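Aspartate--tRNA(Asp/Asn) ligase (Thermus thermophilus, PDB 1N9W) attaches L-aspartate to both tRNA(Asp) and tRNA(Asn), first activating the amino acid with ATP to Asp-AMP. Local coordinates at residues B[213-218]-B[392-397]. Sequence-based numbering, arbitrary orientation.
Sequences EYLSLD and IGAERL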
ATOM      1  N   GLU B 213     -12.286  -6.198  11.499  1.00 53.55           N
ATOM      2  CA  GLU B 213     -11.370  -5.423  10.667  1.00 54.27           C
ATOM      3  C   GLU B 213     -10.158  -6.259  10.250  1.00 53.14           C
ATOM      4  O   GLU B 213      -9.372  -6.696  11.092  1.00 53.11           O
ATOM      5  CB  GLU B 213     -10.907  -4.170  11.422  1.00 55.65           C
ATOM      6  CG  GLU B 213     -10.100  -3.181  10.583  1.00 58.03           C
ATOM      7  CD  GLU B 213      -9.763  -1.907  11.342  1.00 58.64           C
ATOM      8  OE1 GLU B 213      -9.071  -1.990  12.381  1.00 59.54           O
ATOM      9  OE2 GLU B 213     -10.188  -0.815  10.899  1.00 60.54           O
ATOM     10  N   TYR B 214     -10.016  -6.474   8.945  1.00 50.76           N
ATOM     11  CA  TYR B 214      -8.898  -7.246   8.409  1.00 48.42           C
ATOM     12  C   TYR B 214      -8.394  -6.641   7.104  1.00 44.10           C
ATOM     13  O   TYR B 214      -9.155  -6.026   6.356  1.00 43.32           O
ATOM     14  CB  TYR B 214      -9.317  -8.696   8.162  1.00 52.30           C
ATOM     15  CG  TYR B 214     -10.333  -8.859   7.052  1.00 55.63           C
ATOM     16  CD1 TYR B 214      -9.986  -9.464   5.844  1.00 57.36           C
ATOM     17  CD2 TYR B 214     -11.643  -8.416   7.213  1.00 57.91           C
ATOM     18  CE1 TYR B 214     -10.922  -9.625   4.824  1.00 59.16           C
ATOM     19  CE2 TYR B 214     -12.587  -8.570   6.202  1.00 58.97           C
ATOM     20  CZ  TYR B 214     -12.222  -9.175   5.013  1.00 60.20           C
ATOM     21  OH  TYR B 214     -13.155  -9.343   4.016  1.00 63.53           O
ATOM     22  N   LEU B 215      -7.106  -6.830   6.843  1.00 39.66           N
ATOM     23  CA  LEU B 215      -6.469  -6.318   5.637  1.00 35.72           C
ATOM     24  C   LEU B 215      -6.921  -7.141   4.437  1.00 33.02           C
ATOM     25  O   LEU B 215      -6.774  -8.363   4.417  1.00 31.89           O
ATOM     26  CB  LEU B 215      -4.945  -6.397   5.778  1.00 33.59           C
ATOM     27  CG  LEU B 215      -4.098  -5.709   4.708  1.00 33.20           C
ATOM     28  CD1 LEU B 215      -4.447  -4.233   4.648  1.00 32.48           C
ATOM     29  CD2 LEU B 215      -2.621  -5.894   5.019  1.00 31.61           C
ATOM     30  N   SER B 216      -7.473  -6.470   3.436  1.00 32.48           N
ATOM     31  CA  SER B 216      -7.945  -7.165   2.245  1.00 30.75           C
ATOM     32  C   SER B 216      -7.164  -6.739   1.005  1.00 28.41           C
ATOM     33  O   SER B 216      -6.971  -5.548   0.762  1.00 27.45           O
ATOM     34  CB  SER B 216      -9.431  -6.881   2.044  1.00 29.70           C
ATOM     35  OG  SER B 216      -9.940  -7.620   0.952  1.00 30.09           O
ATOM     36  N   LEU B 217      -6.707  -7.716   0.230  1.00 26.35           N
ATOM     37  CA  LEU B 217      -5.968  -7.423  -0.997  1.00 25.85           C
ATOM     38  C   LEU B 217      -6.938  -7.728  -2.129  1.00 26.38           C
ATOM     39  O   LEU B 217      -7.108  -8.879  -2.529  1.00 28.42           O
ATOM     40  CB  LEU B 217      -4.714  -8.308  -1.102  1.00 23.52           C
ATOM     41  CG  LEU B 217      -3.950  -8.562   0.213  1.00 20.50           C
ATOM     42  CD1 LEU B 217      -2.846  -9.577  -0.055  1.00 23.75           C
ATOM     43  CD2 LEU B 217      -3.382  -7.262   0.773  1.00 19.63           C
ATOM     44  N   ASP B 218      -7.583  -6.677  -2.618  1.00 27.73           N
ATOM     45  CA  ASP B 218      -8.579  -6.767  -3.672  1.00 28.60           C
ATOM     46  C   ASP B 218      -8.015  -6.576  -5.077  1.00 30.08           C
ATOM     47  O   ASP B 218      -7.124  -5.747  -5.313  1.00 27.39           O
ATOM     48  CB  ASP B 218      -9.680  -5.736  -3.418  1.00 31.18           C
ATOM     49  CG  ASP B 218     -10.327  -5.896  -2.041  1.00 34.52           C
ATOM     50  OD1 ASP B 218     -11.127  -5.027  -1.649  1.00 37.99           O
ATOM     51  OD2 ASP B 218     -10.035  -6.890  -1.354  1.00 36.14           O
ATOM     52  N   ILE B 392      -8.171 -11.110  -1.224  1.00 32.41           N
ATOM     53  CA  ILE B 392      -7.369 -12.031  -0.442  1.00 30.59           C
ATOM     54  C   ILE B 392      -7.284 -11.578   1.006  1.00 30.26           C
ATOM     55  O   ILE B 392      -6.925 -10.435   1.287  1.00 30.34           O
ATOM     56  CB  ILE B 392      -5.937 -12.139  -1.007  1.00 31.71           C
ATOM     57  CG1 ILE B 392      -5.993 -12.631  -2.454  1.00 31.23           C
ATOM     58  CG2 ILE B 392      -5.100 -13.066  -0.148  1.00 28.96           C
ATOM     59  CD1 ILE B 392      -4.632 -12.881  -3.071  1.00 30.60           C
ATOM     60  N   GLY B 393      -7.633 -12.477   1.921  1.00 29.11           N
ATOM     61  CA  GLY B 393      -7.563 -12.159   3.337  1.00 28.44           C
ATOM     62  C   GLY B 393      -6.107 -12.208   3.735  1.00 27.25           C
ATOM     63  O   GLY B 393      -5.579 -13.277   4.045  1.00 27.67           O
ATOM     64  N   ALA B 394      -5.457 -11.047   3.714  1.00 27.01           N
ATOM     65  CA  ALA B 394      -4.041 -10.945   4.047  1.00 26.91           C
ATOM     66  C   ALA B 394      -3.640 -11.693   5.318  1.00 26.24           C
ATOM     67  O   ALA B 394      -2.739 -12.524   5.281  1.00 25.98           O
ATOM     68  CB  ALA B 394      -3.637  -9.464   4.147  1.00 27.99           C
ATOM     69  N   GLU B 395      -4.300 -11.407   6.438  1.00 26.09           N
ATOM     70  CA  GLU B 395      -3.947 -12.073   7.683  1.00 29.07           C
ATOM     71  C   GLU B 395      -4.132 -13.583   7.684  1.00 29.05           C
ATOM     72  O   GLU B 395      -3.314 -14.301   8.256  1.00 28.82           O
ATOM     73  CB  GLU B 395      -4.722 -11.490   8.865  1.00 31.24           C
ATOM     74  CG  GLU B 395      -4.219 -10.145   9.339  1.00 38.29           C
ATOM     75  CD  GLU B 395      -4.914  -9.003   8.654  1.00 41.35           C
ATOM     76  OE1 GLU B 395      -4.931  -8.987   7.403  1.00 48.62           O
ATOM     77  OE2 GLU B 395      -5.456  -8.128   9.359  1.00 41.59           O
ATOM     78  N   ARG B 396      -5.202 -14.071   7.064  1.00 30.28           N
ATOM     79  CA  ARG B 396      -5.448 -15.515   7.029  1.00 31.23           C
ATOM     80  C   ARG B 396      -4.357 -16.220   6.253  1.00 30.42           C
ATOM     81  O   ARG B 396      -3.870 -17.276   6.659  1.00 29.04           O
ATOM     82  CB  ARG B 396      -6.789 -15.821   6.377  1.00 32.92           C
ATOM     83  CG  ARG B 396      -7.959 -15.527   7.256  1.00 36.86           C
ATOM     84  CD  ARG B 396      -9.237 -15.913   6.565  1.00 40.68           C
ATOM     85  NE  ARG B 396     -10.357 -15.796   7.487  1.00 45.17           N
ATOM     86  CZ  ARG B 396     -11.624 -16.032   7.168  1.00 47.41           C
ATOM     87  NH1 ARG B 396     -11.956 -16.404   5.936  1.00 47.05           N
ATOM     88  NH2 ARG B 396     -12.562 -15.890   8.092  1.00 47.85           N
ATOM     89  N   LEU B 397      -3.989 -15.635   5.121  1.00 29.49           N
ATOM     90  CA  LEU B 397      -2.944 -16.207   4.301  1.00 29.52           C
ATOM     91  C   LEU B 397      -1.675 -16.307   5.137  1.00 29.48           C
ATOM     92  O   LEU B 397      -1.056 -17.365   5.225  1.00 29.07           O
ATOM     93  CB  LEU B 397      -2.694 -15.322   3.083  1.00 29.22           C
ATOM     94  CG  LEU B 397      -1.497 -15.667   2.195  1.00 27.64           C
ATOM     95  CD1 LEU B 397      -1.559 -17.126   1.750  1.00 27.86           C
ATOM     96  CD2 LEU B 397      -1.516 -14.732   1.007  1.00 25.93           C
TER
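Gly393 CA lies at the edge of the Tyr214 ring, near its plane, 4.4 Å from Tyr214 CD1. The other flat group is the carboxylate of Glu395, whose two oxygens reach the backbone N-H of Leu215. Its OE1 accepts from Leu215 N at 3.1 Å on the syn lone pair. OE2 adds a weak bond to the same N-H and a salt bridge to Arg411, which also pairs with Glu213. The Glu395 chain bends at its second torsion (chi2 91°), turning the carboxylate back to the strand. An alanine in place of Glu395 would probably leave the Leu215 N-H without this acceptor and Arg411 without one of its carboxylate partners.

Residues 215-218 and 392-393 belong to neighbouring antiparallel strands of the class II catalytic sheet. Leu217 and Ile392 form a hydrogen-bonded pair, with Leu217 N to Ile392 O at 2.9 Å and Ile392 N to Leu217 O at 2.8 Å. Next comes the non-hydrogen-bonded pair of Ser216 and Gly393. Gly393 is the N-cap of helix 394-402, and Ala394 N, just inside the helix, still bonds to Leu215 O at 3.1 Å. On the face of Leu217 and Ile392, their CB atoms lie 4.0 Å apart. Ala394 CB packs against Leu215 CB at 3.7 Å and also touches Leu217 CD2. Helices 119-141 and 227-248 cover Leu217.

This strand-helix junction is class II motif 3, with Arg396 as its arginine. Residues 393-396 form part of the predicted ATP site. The bonds probably help hold the helix start against strand 215-222. The buried Glu395 charge is probably balanced by Arg411 while its oxygens accept from Leu215 N-H.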